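Galactokinase (Bifidobacterium longum subsp. infantis ATCC 15697 = JCM 1222 = DSM 20088, PDB 6TEQ) probably catalyses the ATP-dependent phosphorylation of galactose and here holds a 2-fluorinated galactose in its sugar pocket. Local coordinates at residues A[127-132]-A[143-148]; A[252-257]-A[294-299]; A[270-275]-A[309-314]; A[328-333]-A[353-358]. All coordinates share one frame; numbering follows the deposited sequence.

Interaction 1 of 4, residues A[127-132]-A[143-148]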
loop_
_atom_site.group_PDB
_atom_site.type_symbol
_atom_site.label_atom_id
_atom_site.label_comp_id
_atom_site.label_asym_id
_atom_site.label_seq_id
_atom_site.Cartn_x
_atom_site.Cartn_y
_atom_site.Cartn_z
ATOM N N ALA A 127 11.192 15.854 -13.137
ATOM C CA ALA A 127 9.802 15.508 -12.786
ATOM C C ALA A 127 9.207 16.486 -11.782
ATOM O O ALA A 127 9.946 17.030 -10.905
ATOM C CB ALA A 127 9.684 14.077 -12.313
ATOM N N ALA A 128 7.904 16.539 -11.863
ATOM C CA ALA A 128 7.036 17.271 -10.921
ATOM C C ALA A 128 5.925 16.323 -10.480
ATOM O O ALA A 128 5.232 15.710 -11.284
ATOM C CB ALA A 128 6.456 18.509 -11.501
ATOM N N PHE A 129 5.755 16.234 -9.182
ATOM C CA PHE A 129 4.696 15.398 -8.563
ATOM C C PHE A 129 3.624 16.274 -7.892
ATOM O O PHE A 129 3.950 17.220 -7.144
ATOM C CB PHE A 129 5.319 14.558 -7.437
ATOM C CG PHE A 129 6.287 13.566 -7.936
ATOM C CD1 PHE A 129 5.830 12.334 -8.351
ATOM C CD2 PHE A 129 7.624 13.884 -8.114
ATOM C CE1 PHE A 129 6.727 11.371 -8.782
ATOM C CE2 PHE A 129 8.507 12.927 -8.573
ATOM C CZ PHE A 129 8.051 11.705 -8.947
ATOM N N VAL A 130 2.373 15.917 -8.133
ATOM C CA VAL A 130 1.181 16.414 -7.428
ATOM C C VAL A 130 0.413 15.170 -6.975
ATOM O O VAL A 130 0.182 14.303 -7.778
ATOM C CB VAL A 130 0.311 17.358 -8.269
ATOM C CG1 VAL A 130 -0.931 17.683 -7.511
ATOM C CG2 VAL A 130 1.111 18.624 -8.656
ATOM N N SER A 131 0.086 15.086 -5.672
ATOM C CA SER A 131 -0.626 13.930 -5.126
ATOM C C SER A 131 -1.864 14.349 -4.349
ATOM O O SER A 131 -1.879 15.442 -3.759
ATOM C CB SER A 131 0.334 13.124 -4.264
ATOM O OG SER A 131 -0.227 11.902 -3.868
ATOM N N CYS A 132 -2.806 13.428 -4.229
ATOM C CA CYS A 132 -3.864 13.525 -3.220
ATOM C C CYS A 132 -3.866 12.254 -2.333
ATOM O O CYS A 132 -4.880 12.049 -1.672
ATOM C CB CYS A 132 -5.199 13.766 -3.880
ATOM S SG CYS A 132 -5.679 12.425 -4.993
ATOM N N ALA A 143 4.408 4.164 -2.622
ATOM C CA ALA A 143 4.250 3.342 -3.842
ATOM C C ALA A 143 3.657 4.173 -4.946
ATOM O O ALA A 143 3.998 3.977 -6.080
ATOM C CB ALA A 143 3.362 2.122 -3.629
ATOM N N ALA A 144 2.709 5.058 -4.632
ATOM C CA ALA A 144 2.136 5.893 -5.684
ATOM C C ALA A 144 3.293 6.678 -6.308
ATOM O O ALA A 144 3.285 6.873 -7.521
ATOM C CB ALA A 144 1.075 6.781 -5.079
ATOM N N MET A 145 4.240 7.151 -5.510
ATOM C CA MET A 145 5.357 7.956 -6.085
ATOM C C MET A 145 6.305 7.042 -6.877
ATOM O O MET A 145 6.750 7.428 -7.987
ATOM C CB MET A 145 6.114 8.692 -4.979
ATOM C CG MET A 145 7.295 9.474 -5.485
ATOM S SD MET A 145 7.856 10.644 -4.294
ATOM C CE MET A 145 6.601 11.918 -4.372
ATOM N N THR A 146 6.700 5.933 -6.321
ATOM C CA THR A 146 7.688 5.053 -6.992
ATOM C C THR A 146 7.058 4.417 -8.223
ATOM O O THR A 146 7.754 4.291 -9.236
ATOM C CB THR A 146 8.325 4.010 -6.060
ATOM O OG1 THR A 146 7.248 3.185 -5.526
ATOM C CG2 THR A 146 9.168 4.634 -4.980
ATOM N N CYS A 147 5.814 3.978 -8.175
ATOM C CA CYS A 147 5.175 3.300 -9.309
ATOM C C CYS A 147 4.830 4.280 -10.438
ATOM O O CYS A 147 5.027 3.904 -11.633
ATOM C CB CYS A 147 3.962 2.494 -8.826
ATOM S SG CYS A 147 4.472 1.095 -7.811
ATOM N N SER A 148 4.431 5.504 -10.094
ATOM C CA SER A 148 4.146 6.508 -11.175
ATOM C C SER A 148 5.468 6.814 -11.886
ATOM O O SER A 148 5.472 6.875 -13.087
ATOM C CB SER A 148 3.547 7.770 -10.659
ATOM O OG SER A 148 4.325 8.418 -9.681
#
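The hydroxyl OG of Ser-148, which meets the edge of Phe-129, has two backbone carbonyls of its own helix within bonding range. It lies 2.9 Å from Ala-144 O and 3.1 Å from Met-145 O, and its single proton could go to either. The torsion that brings it there (chi1 57°) sets OG between the backbone N and the carbonyl carbon, folded back on the preceding turn. From there OG also sits in the plane of the Phe-129 ring, 3.9 Å from CE1. The aromatic edge is thus met by a polar atom whose hydrogen bonding is looked after within the helix. One face of the ring is met by Met-145, whose side chain crosses that of Phe-129 at about a right angle. Its CG rests 3.8 Å from Phe-129 CE1, and the bend at chi3 (-74°) brings methyl CE back over the same face, 4.2 Å from the ring centroid in a CH-pi contact. The sulfur SD, 4.7 Å from that centroid, makes it a Met-aromatic contact as well. Ile-66 and Pro-107 also touch the ring. A leucine in place of Phe-129 would probably leave the thioether without its flat support and set the Met-145 methyl free to turn. Strand 125-131 is here held to helix 141-156, whose first residues Ser-141 and Ser-142, with Gly-136, Gly-138 and Ser-140 just before it, bind ADP in another structure of this protein: an arrangement belonging to the N-terminal domain of GHMP kinases.

Interaction 2 of 4, residues A[252-257]-A[294-299]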
loop_
_atom_site.group_PDB
_atom_site.type_symbol
_atom_site.label_atom_id
_atom_site.label_comp_id
_atom_site.label_asym_id
_atom_site.label_seq_id
_atom_site.Cartn_x
_atom_site.Cartn_y
_atom_site.Cartn_z
ATOM N N ARG A 252 9.394 -7.900 10.559
ATOM C CA ARG A 252 10.002 -8.698 9.489
ATOM C C ARG A 252 11.113 -9.602 10.056
ATOM O O ARG A 252 11.127 -10.781 9.691
ATOM C CB ARG A 252 10.507 -7.810 8.350
ATOM C CG ARG A 252 9.406 -7.077 7.609
ATOM C CD ARG A 252 9.905 -6.441 6.313
ATOM N NE ARG A 252 10.370 -7.374 5.316
ATOM C CZ ARG A 252 10.821 -7.040 4.118
ATOM N NH1 ARG A 252 11.020 -5.776 3.807
ATOM N NH2 ARG A 252 11.165 -7.978 3.263
ATOM N N ALA A 253 12.010 -9.092 10.925
ATOM C CA ALA A 253 13.125 -9.873 11.467
ATOM C C ALA A 253 12.586 -11.058 12.265
ATOM O O ALA A 253 13.091 -12.160 12.129
ATOM C CB ALA A 253 14.002 -9.037 12.343
ATOM N N THR A 254 11.536 -10.799 13.014
ATOM C CA THR A 254 10.905 -11.799 13.884
ATOM C C THR A 254 10.330 -12.924 13.043
ATOM O O THR A 254 10.605 -14.107 13.330
ATOM C CB THR A 254 9.890 -11.180 14.844
ATOM O OG1 THR A 254 10.560 -10.250 15.703
ATOM C CG2 THR A 254 9.253 -12.309 15.667
ATOM N N CYS A 255 9.674 -12.577 11.928
ATOM C CA CYS A 255 9.118 -13.622 11.053
ATOM C C CYS A 255 10.258 -14.425 10.415
ATOM O O CYS A 255 10.103 -15.662 10.299
ATOM C CB CYS A 255 8.241 -13.043 9.966
ATOM S SG CYS A 255 6.723 -12.354 10.671
ATOM N N GLU A 256 11.303 -13.743 9.913
ATOM C CA GLU A 256 12.403 -14.476 9.263
ATOM C C GLU A 256 13.032 -15.457 10.252
ATOM O O GLU A 256 13.426 -16.592 9.823
ATOM C CB GLU A 256 13.405 -13.409 8.708
ATOM C CG GLU A 256 12.873 -12.571 7.539
ATOM C CD GLU A 256 13.746 -11.368 7.193
ATOM O OE1 GLU A 256 14.857 -11.221 7.778
ATOM O OE2 GLU A 256 13.345 -10.560 6.315
ATOM N N GLU A 257 13.239 -15.083 11.506
ATOM C CA GLU A 257 13.871 -16.007 12.475
ATOM C C GLU A 257 12.881 -17.170 12.653
ATOM O O GLU A 257 13.245 -18.328 12.509
ATOM C CB GLU A 257 14.165 -15.295 13.795
ATOM C CG GLU A 257 14.640 -16.247 14.884
ATOM C CD GLU A 257 16.078 -16.721 14.727
ATOM O OE1 GLU A 257 16.645 -16.542 13.621
ATOM O OE2 GLU A 257 16.658 -17.215 15.727
ATOM N N GLU A 294 7.710 -16.190 23.369
ATOM C CA GLU A 294 6.244 -15.996 23.515
ATOM C C GLU A 294 5.736 -14.931 22.545
ATOM O O GLU A 294 4.598 -15.065 22.079
ATOM C CB GLU A 294 5.888 -15.723 24.979
ATOM C CG GLU A 294 6.165 -16.912 25.898
ATOM C CD GLU A 294 5.223 -18.099 25.876
ATOM O OE1 GLU A 294 4.223 -18.068 25.169
ATOM O OE2 GLU A 294 5.450 -19.050 26.654
ATOM N N THR A 295 6.534 -13.914 22.251
ATOM C CA THR A 295 6.240 -12.894 21.216
ATOM C C THR A 295 6.303 -13.547 19.846
ATOM O O THR A 295 5.402 -13.296 18.996
ATOM C CB THR A 295 7.146 -11.690 21.392
ATOM O OG1 THR A 295 6.883 -11.134 22.693
ATOM C CG2 THR A 295 6.981 -10.719 20.251
ATOM N N MET A 296 7.321 -14.365 19.575
ATOM C CA MET A 296 7.432 -15.008 18.243
ATOM C C MET A 296 6.217 -15.914 17.981
ATOM O O MET A 296 5.681 -15.914 16.836
ATOM C CB MET A 296 8.743 -15.790 18.137
ATOM C CG MET A 296 9.028 -16.250 16.744
ATOM S SD MET A 296 10.505 -17.155 16.606
ATOM C CE MET A 296 11.692 -15.838 16.816
ATOM N N LYS A 297 5.665 -16.557 18.994
ATOM C CA LYS A 297 4.481 -17.440 18.819
ATOM C C LYS A 297 3.311 -16.572 18.350
ATOM O O LYS A 297 2.596 -16.946 17.448
ATOM C CB LYS A 297 4.061 -18.144 20.129
ATOM C CG LYS A 297 5.047 -19.118 20.707
ATOM C CD LYS A 297 4.511 -19.632 22.060
ATOM C CE LYS A 297 5.440 -20.432 22.933
ATOM N NZ LYS A 297 5.731 -21.725 22.353
ATOM N N LYS A 298 3.152 -15.435 18.985
ATOM C CA LYS A 298 2.092 -14.491 18.662
ATOM C C LYS A 298 2.233 -14.044 17.197
ATOM O O LYS A 298 1.194 -13.958 16.468
ATOM C CB LYS A 298 2.088 -13.329 19.652
ATOM C CG LYS A 298 1.656 -13.550 21.079
ATOM C CD LYS A 298 1.681 -12.190 21.834
ATOM C CE LYS A 298 1.126 -12.220 23.211
ATOM N NZ LYS A 298 1.491 -10.917 23.822
ATOM N N ARG A 299 3.412 -13.600 16.790
ATOM C CA ARG A 299 3.628 -13.139 15.404
ATOM C C ARG A 299 3.258 -14.247 14.405
ATOM O O ARG A 299 2.572 -13.944 13.421
ATOM C CB ARG A 299 5.045 -12.678 15.135
ATOM C CG ARG A 299 5.612 -11.645 16.090
ATOM C CD ARG A 299 4.743 -10.420 16.238
ATOM N NE ARG A 299 5.381 -9.376 16.990
ATOM C CZ ARG A 299 4.963 -8.809 18.143
ATOM N NH1 ARG A 299 3.808 -9.144 18.721
ATOM N NH2 ARG A 299 5.729 -7.884 18.716
#
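Thr-254 and Met-296 bring the largest surfaces to this crossing, with Arg-299 next. Helices 252-257 and 294-299 pass almost perpendicular, at a signed angle of -92°, and their axes come within 9.7 Å of each other. The methyl of Thr-254 makes that residue's closest approach to the side chains of the other helix. CG2 stands anti to the backbone N, which sends it outward to settle between two side chains one turn apart, 3.7 Å from Arg-299 CG and 4.1 Å from Met-296 CG. The hydroxyl OG1 is turned to the backbone side instead and hydrogen-bonds Gln-250. Met-296 runs past Thr-254 in the opposite direction. Its chain is extended as far as SD, then bends at chi3 (-72°), bringing CE to within 4.0 Å of Thr-254 O. In the conformer given for Glu-257, one of two, the same methyl also reaches CG of that residue. Arg-299 contributes only its aliphatic root here. A bend at chi2 (-54°) carries the guanidinium off to a salt bridge from NH1 to Glu-341, while Thr-295 CG2 lies 3.4 Å above the plane of that group, over its centre. The joint therefore rests on van der Waals packing alone, with no hydrogen bond from one segment to the other. Met-296 continues along helix 247-262 to Ala-258 and Ile-261, so that the first turns of the long helix 294-318 lie across helix 247-262, the helix that also carries the sugar-binding Tyr-248.

Interaction 3 of 4, residues A[270-275]-A[309-314]; sequences TADGIS and RVRSFV
A surface salt bridge between two helices, 267-276 and 294-318, is what Asp-272 and Arg-311 make here. The direct link is a single, weak one. NH2 of Arg-311, in the conformer given of the two deposited, lies 3.3 Å from Asp-272 OD1, and with an N-H...O angle of 131° the hydrogen bond within the ion pair is weak. OD1 sits at the edge of the guanidinium, near its plane, yet the carboxylate plane is turned 52° from it, so the two groups do not pair in the flat, two-pronged way. A water adds a second, bridged path: it donates to Asp-272 OD2 at 2.8 Å and accepts from Arg-311 NH2 at 3.0 Å, closing a small ring on the outside of the helical part of the protein. Arg-311 needs its full length for this. Its chain is extended from CG to NE and reaches across the gap between the helices, crossing the shorter aspartate at about a right angle. Asp-272 has a stronger partner within its own helix, since OD1 also forms a salt bridge with Arg-268 NE; its charge is thus probably shared between two arginines. Apolar packing of helix 267-276 is found where Ala-271 and Ile-274 rest on Val-304 of helix 294-318.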
loop_
_atom_site.group_PDB
_atom_site.type_symbol
_atom_site.label_atom_id
_atom_site.label_comp_id
_atom_site.label_asym_id
_atom_site.label_seq_id
_atom_site.Cartn_x
_atom_site.Cartn_y
_atom_site.Cartn_z
ATOM N N THR A 270 4.570 -22.925 6.384
ATOM C CA THR A 270 3.985 -23.288 7.693
ATOM C C THR A 270 2.441 -23.157 7.575
ATOM O O THR A 270 1.673 -24.043 7.982
ATOM C CB THR A 270 4.571 -22.361 8.752
ATOM O OG1 THR A 270 6.004 -22.405 8.692
ATOM C CG2 THR A 270 3.974 -22.672 10.103
ATOM N N ALA A 271 1.961 -21.972 7.203
ATOM C CA ALA A 271 0.515 -21.666 7.140
ATOM C C ALA A 271 -0.246 -22.671 6.267
ATOM O O ALA A 271 -1.383 -23.091 6.602
ATOM C CB ALA A 271 0.357 -20.300 6.573
ATOM N N ASP A 272 0.359 -22.998 5.106
ATOM C CA ASP A 272 -0.337 -23.926 4.194
ATOM C C ASP A 272 -0.400 -25.329 4.846
ATOM O O ASP A 272 -1.389 -26.030 4.590
ATOM C CB ASP A 272 0.305 -23.934 2.817
ATOM C CG ASP A 272 0.057 -22.672 1.992
ATOM O OD1 ASP A 272 -0.762 -21.835 2.384
ATOM O OD2 ASP A 272 0.722 -22.576 0.932
ATOM N N GLY A 273 0.679 -25.793 5.513
ATOM C CA GLY A 273 0.614 -27.126 6.155
ATOM C C GLY A 273 -0.411 -27.150 7.244
ATOM O O GLY A 273 -1.191 -28.122 7.306
ATOM N N ILE A 274 -0.521 -26.053 8.012
ATOM C CA ILE A 274 -1.610 -25.955 9.038
ATOM C C ILE A 274 -2.994 -26.005 8.367
ATOM O O ILE A 274 -3.926 -26.753 8.823
ATOM C CB ILE A 274 -1.407 -24.712 9.904
ATOM C CG1 ILE A 274 -0.118 -24.842 10.758
ATOM C CG2 ILE A 274 -2.588 -24.486 10.787
ATOM C CD1 ILE A 274 0.384 -23.543 11.402
ATOM N N SER A 275 -3.170 -25.171 7.327
ATOM C CA SER A 275 -4.482 -24.990 6.644
ATOM C C SER A 275 -4.992 -26.336 6.101
ATOM O O SER A 275 -6.220 -26.600 6.192
ATOM C CB SER A 275 -4.355 -23.975 5.537
ATOM O OG SER A 275 -5.526 -23.966 4.728
ATOM N N ARG A 309 -7.592 -16.113 6.710
ATOM C CA ARG A 309 -8.664 -15.122 6.643
ATOM C C ARG A 309 -8.774 -14.581 5.230
ATOM O O ARG A 309 -9.903 -14.184 4.836
ATOM C CB ARG A 309 -8.447 -14.007 7.659
ATOM C CG ARG A 309 -8.792 -14.440 9.072
ATOM C CD ARG A 309 -8.812 -13.288 10.046
ATOM N NE ARG A 309 -7.449 -12.829 10.341
ATOM C CZ ARG A 309 -6.696 -13.335 11.321
ATOM N NH1 ARG A 309 -7.218 -14.215 12.157
ATOM N NH2 ARG A 309 -5.500 -12.835 11.559
ATOM N N VAL A 310 -7.682 -14.403 4.510
ATOM C CA VAL A 310 -7.811 -13.880 3.134
ATOM C C VAL A 310 -8.708 -14.831 2.330
ATOM O O VAL A 310 -9.576 -14.372 1.583
ATOM C CB VAL A 310 -6.482 -13.606 2.452
ATOM C CG1 VAL A 310 -6.701 -13.121 1.040
ATOM C CG2 VAL A 310 -5.609 -12.594 3.210
ATOM N N ARG A 311 -8.344 -16.105 2.301
ATOM C CA ARG A 311 -9.176 -17.107 1.586
ATOM C C ARG A 311 -10.632 -16.944 2.046
ATOM O O ARG A 311 -11.536 -16.793 1.190
ATOM C CB ARG A 311 -8.693 -18.527 1.874
ATOM C CG ARG A 311 -7.235 -18.761 1.511
ATOM C CD ARG A 311 -6.916 -20.242 1.480
ATOM N NE ARG A 311 -5.464 -20.524 1.556
ATOM C CZ ARG A 311 -4.691 -20.598 0.519
ATOM N NH1 ARG A 311 -5.232 -20.461 -0.683
ATOM N NH2 ARG A 311 -3.395 -20.856 0.683
ATOM N N SER A 312 -10.847 -16.916 3.356
ATOM C CA SER A 312 -12.209 -16.827 3.934
ATOM C C SER A 312 -12.957 -15.591 3.401
ATOM O O SER A 312 -14.161 -15.673 3.158
ATOM C CB SER A 312 -12.184 -16.873 5.386
ATOM O OG SER A 312 -11.694 -18.170 5.790
ATOM N N PHE A 313 -12.236 -14.467 3.300
ATOM C CA PHE A 313 -12.855 -13.235 2.878
ATOM C C PHE A 313 -13.273 -13.348 1.415
ATOM O O PHE A 313 -14.316 -12.829 1.052
ATOM C CB PHE A 313 -11.905 -12.060 3.148
ATOM C CG PHE A 313 -12.557 -10.750 2.855
ATOM C CD1 PHE A 313 -13.170 -10.005 3.840
ATOM C CD2 PHE A 313 -12.534 -10.247 1.583
ATOM C CE1 PHE A 313 -13.741 -8.772 3.569
ATOM C CE2 PHE A 313 -13.153 -9.043 1.304
ATOM C CZ PHE A 313 -13.767 -8.312 2.289
ATOM N N VAL A 314 -12.353 -13.815 0.547
ATOM C CA VAL A 314 -12.653 -13.944 -0.885
ATOM C C VAL A 314 -13.940 -14.779 -1.017
ATOM O O VAL A 314 -14.804 -14.434 -1.824
ATOM C CB VAL A 314 -11.418 -14.553 -1.581
ATOM C CG1 VAL A 314 -11.730 -15.076 -2.932
ATOM C CG2 VAL A 314 -10.286 -13.502 -1.629
HETATM O O HOH W 1 -1.304 -22.162 -1.005
#

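Interaction 4 of 4, residues A[328-333]-A[353-358]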
loop_
_atom_site.group_PDB
_atom_site.type_symbol
_atom_site.label_atom_id
_atom_site.label_comp_id
_atom_site.label_asym_id
_atom_site.label_seq_id
_atom_site.Cartn_x
_atom_site.Cartn_y
_atom_site.Cartn_z
ATOM N N LEU A 328 -14.509 -11.115 9.444
ATOM C CA LEU A 328 -13.101 -11.410 9.017
ATOM C C LEU A 328 -12.261 -10.125 9.143
ATOM O O LEU A 328 -11.143 -10.194 9.613
ATOM C CB LEU A 328 -13.129 -11.951 7.598
ATOM C CG LEU A 328 -13.545 -13.415 7.540
ATOM C CD1 LEU A 328 -14.113 -13.800 6.193
ATOM C CD2 LEU A 328 -12.382 -14.321 7.870
ATOM N N PHE A 329 -12.800 -8.989 8.694
ATOM C CA PHE A 329 -12.146 -7.696 8.984
ATOM C C PHE A 329 -11.811 -7.646 10.473
ATOM O O PHE A 329 -10.714 -7.211 10.863
ATOM C CB PHE A 329 -13.002 -6.496 8.631
ATOM C CG PHE A 329 -12.893 -5.964 7.238
ATOM C CD1 PHE A 329 -12.354 -6.694 6.177
ATOM C CD2 PHE A 329 -13.206 -4.623 7.042
ATOM C CE1 PHE A 329 -12.255 -6.147 4.908
ATOM C CE2 PHE A 329 -13.185 -4.080 5.759
ATOM C CZ PHE A 329 -12.647 -4.831 4.716
ATOM N N ASN A 330 -12.834 -7.882 11.305
ATOM C CA ASN A 330 -12.683 -7.690 12.743
ATOM C C ASN A 330 -11.618 -8.632 13.301
ATOM O O ASN A 330 -10.796 -8.173 14.145
ATOM C CB ASN A 330 -14.012 -7.898 13.457
ATOM C CG ASN A 330 -15.013 -6.786 13.240
ATOM O OD1 ASN A 330 -14.577 -5.693 12.888
ATOM N ND2 ASN A 330 -16.274 -7.069 13.555
ATOM N N ALA A 331 -11.579 -9.866 12.881
ATOM C CA ALA A 331 -10.584 -10.836 13.410
ATOM C C ALA A 331 -9.175 -10.453 12.921
ATOM O O ALA A 331 -8.206 -10.625 13.630
ATOM C CB ALA A 331 -10.913 -12.218 12.920
ATOM N N SER A 332 -9.066 -9.915 11.726
ATOM C CA SER A 332 -7.782 -9.380 11.218
ATOM C C SER A 332 -7.282 -8.268 12.120
ATOM O O SER A 332 -6.095 -8.300 12.520
ATOM C CB SER A 332 -7.907 -8.992 9.750
ATOM O OG SER A 332 -6.772 -8.256 9.337
ATOM N N HIS A 333 -8.117 -7.271 12.353
ATOM C CA HIS A 333 -7.708 -6.193 13.270
ATOM C C HIS A 333 -7.326 -6.755 14.632
ATOM O O HIS A 333 -6.313 -6.337 15.193
ATOM C CB HIS A 333 -8.842 -5.233 13.499
ATOM C CG HIS A 333 -8.419 -4.089 14.311
ATOM N ND1 HIS A 333 -7.631 -3.040 13.784
ATOM C CD2 HIS A 333 -8.576 -3.844 15.632
ATOM C CE1 HIS A 333 -7.344 -2.199 14.763
ATOM N NE2 HIS A 333 -7.847 -2.717 15.925
ATOM N N VAL A 353 -15.330 2.480 17.611
ATOM C CA VAL A 353 -16.437 3.402 17.257
ATOM C C VAL A 353 -17.185 2.871 16.024
ATOM O O VAL A 353 -18.420 2.808 16.032
ATOM C CB VAL A 353 -15.958 4.836 17.058
ATOM C CG1 VAL A 353 -17.056 5.718 16.544
ATOM C CG2 VAL A 353 -15.410 5.413 18.324
ATOM N N ALA A 354 -16.460 2.401 15.024
ATOM C CA ALA A 354 -17.094 1.894 13.804
ATOM C C ALA A 354 -17.939 0.670 14.184
ATOM O O ALA A 354 -19.077 0.515 13.708
ATOM C CB ALA A 354 -16.045 1.608 12.801
ATOM N N ARG A 355 -17.342 -0.223 14.963
ATOM C CA ARG A 355 -18.038 -1.500 15.329
ATOM C C ARG A 355 -19.324 -1.198 16.111
ATOM O O ARG A 355 -20.322 -1.855 15.882
ATOM C CB ARG A 355 -17.157 -2.430 16.147
ATOM C CG ARG A 355 -16.033 -3.061 15.300
ATOM C CD ARG A 355 -15.163 -3.880 16.178
ATOM N NE ARG A 355 -14.035 -4.401 15.380
ATOM C CZ ARG A 355 -13.024 -5.057 15.848
ATOM N NH1 ARG A 355 -12.961 -5.425 17.105
ATOM N NH2 ARG A 355 -12.057 -5.357 15.031
ATOM N N LYS A 356 -19.256 -0.213 17.020
ATOM C CA LYS A 356 -20.357 0.133 17.938
ATOM C C LYS A 356 -21.485 0.818 17.160
ATOM O O LYS A 356 -22.643 0.763 17.649
ATOM C CB LYS A 356 -19.820 0.959 19.098
ATOM C CG LYS A 356 -19.166 0.111 20.178
ATOM C CD LYS A 356 -18.524 0.910 21.269
ATOM C CE LYS A 356 -17.942 0.028 22.353
ATOM N NZ LYS A 356 -17.756 -1.359 21.852
ATOM N N ASN A 357 -21.188 1.337 15.968
ATOM C CA ASN A 357 -22.092 2.210 15.200
ATOM C C ASN A 357 -22.480 1.538 13.889
ATOM O O ASN A 357 -22.770 2.238 12.946
ATOM C CB ASN A 357 -21.495 3.595 15.078
ATOM C CG ASN A 357 -21.564 4.298 16.434
ATOM O OD1 ASN A 357 -22.651 4.682 16.882
ATOM N ND2 ASN A 357 -20.447 4.392 17.138
ATOM N N GLY A 358 -22.443 0.196 13.857
ATOM C CA GLY A 358 -23.133 -0.549 12.793
ATOM C C GLY A 358 -22.222 -1.044 11.695
ATOM O O GLY A 358 -22.762 -1.611 10.745
#
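Arg-355 reaches from helix 345-356 to Asn-330 and His-333 on helix 322-338, within the C-terminal domain of the GHMP kinase fold. From CB the chain leaves with CG anti to the carbonyl carbon (chi1 -72°) and runs extended to NE, sliding past Asn-330 in the opposite direction. CG passes 3.9 Å from Asn-330 OD1 and CD is 3.8 Å from the same oxygen. NE then comes to 2.9 Å of Asn-330 OD1, a hydrogen bond that is weak because its angle is only 125°. That oxygen has a further donor in Ala-362 N, on strand 361-365. Beyond NE one face of the guanidinium is covered by Asn-330 CB, 3.4 Å above its plane and offset toward the rim. NH1 forms a salt bridge with Asp-334. NH2 hydrogen-bonds Ala-362 O and lies 3.2 Å from Asn-330 O, so the arginine and Asn-330 both tie into the same strand. The edge of the group meets His-333: NH2 is 3.6 Å from CB of that residue, and the imidazole plane stands at 88° to the guanidinium. A leucine in place of Arg-355 would probably leave the Asp-334 carboxylate without its ion-pair mate and Ala-362 O without the donor that NH2 gives it. Just past the arginine, helix 345-356 ends, and there Asn-357 turns its side chain back, ND2 donating to Val-353 O at 2.8 Å.

Interaction 1 comes first along the chain, in the N-terminal GHMP domain beside the nucleotide loop. The other three lie across the centre of the molecule, their centres 32 to 34 Å from that of interaction 1. Interactions 2 and 3 share helix 294-318, with centres 18 Å apart, and their segments alternate in sequence, so this one helix receives helices 247-262 and 267-276 in turn. Interaction 4 follows on the next helix, 322-338, and touches interaction 3 directly: Phe-313 CE1 packs 3.3 Å from Phe-329 CE1. Contacts 2 to 4 thus join helices of one helical region, while interaction 1 fastens a helix to the eight-stranded sheet, and the bound sugar lies between these two regions.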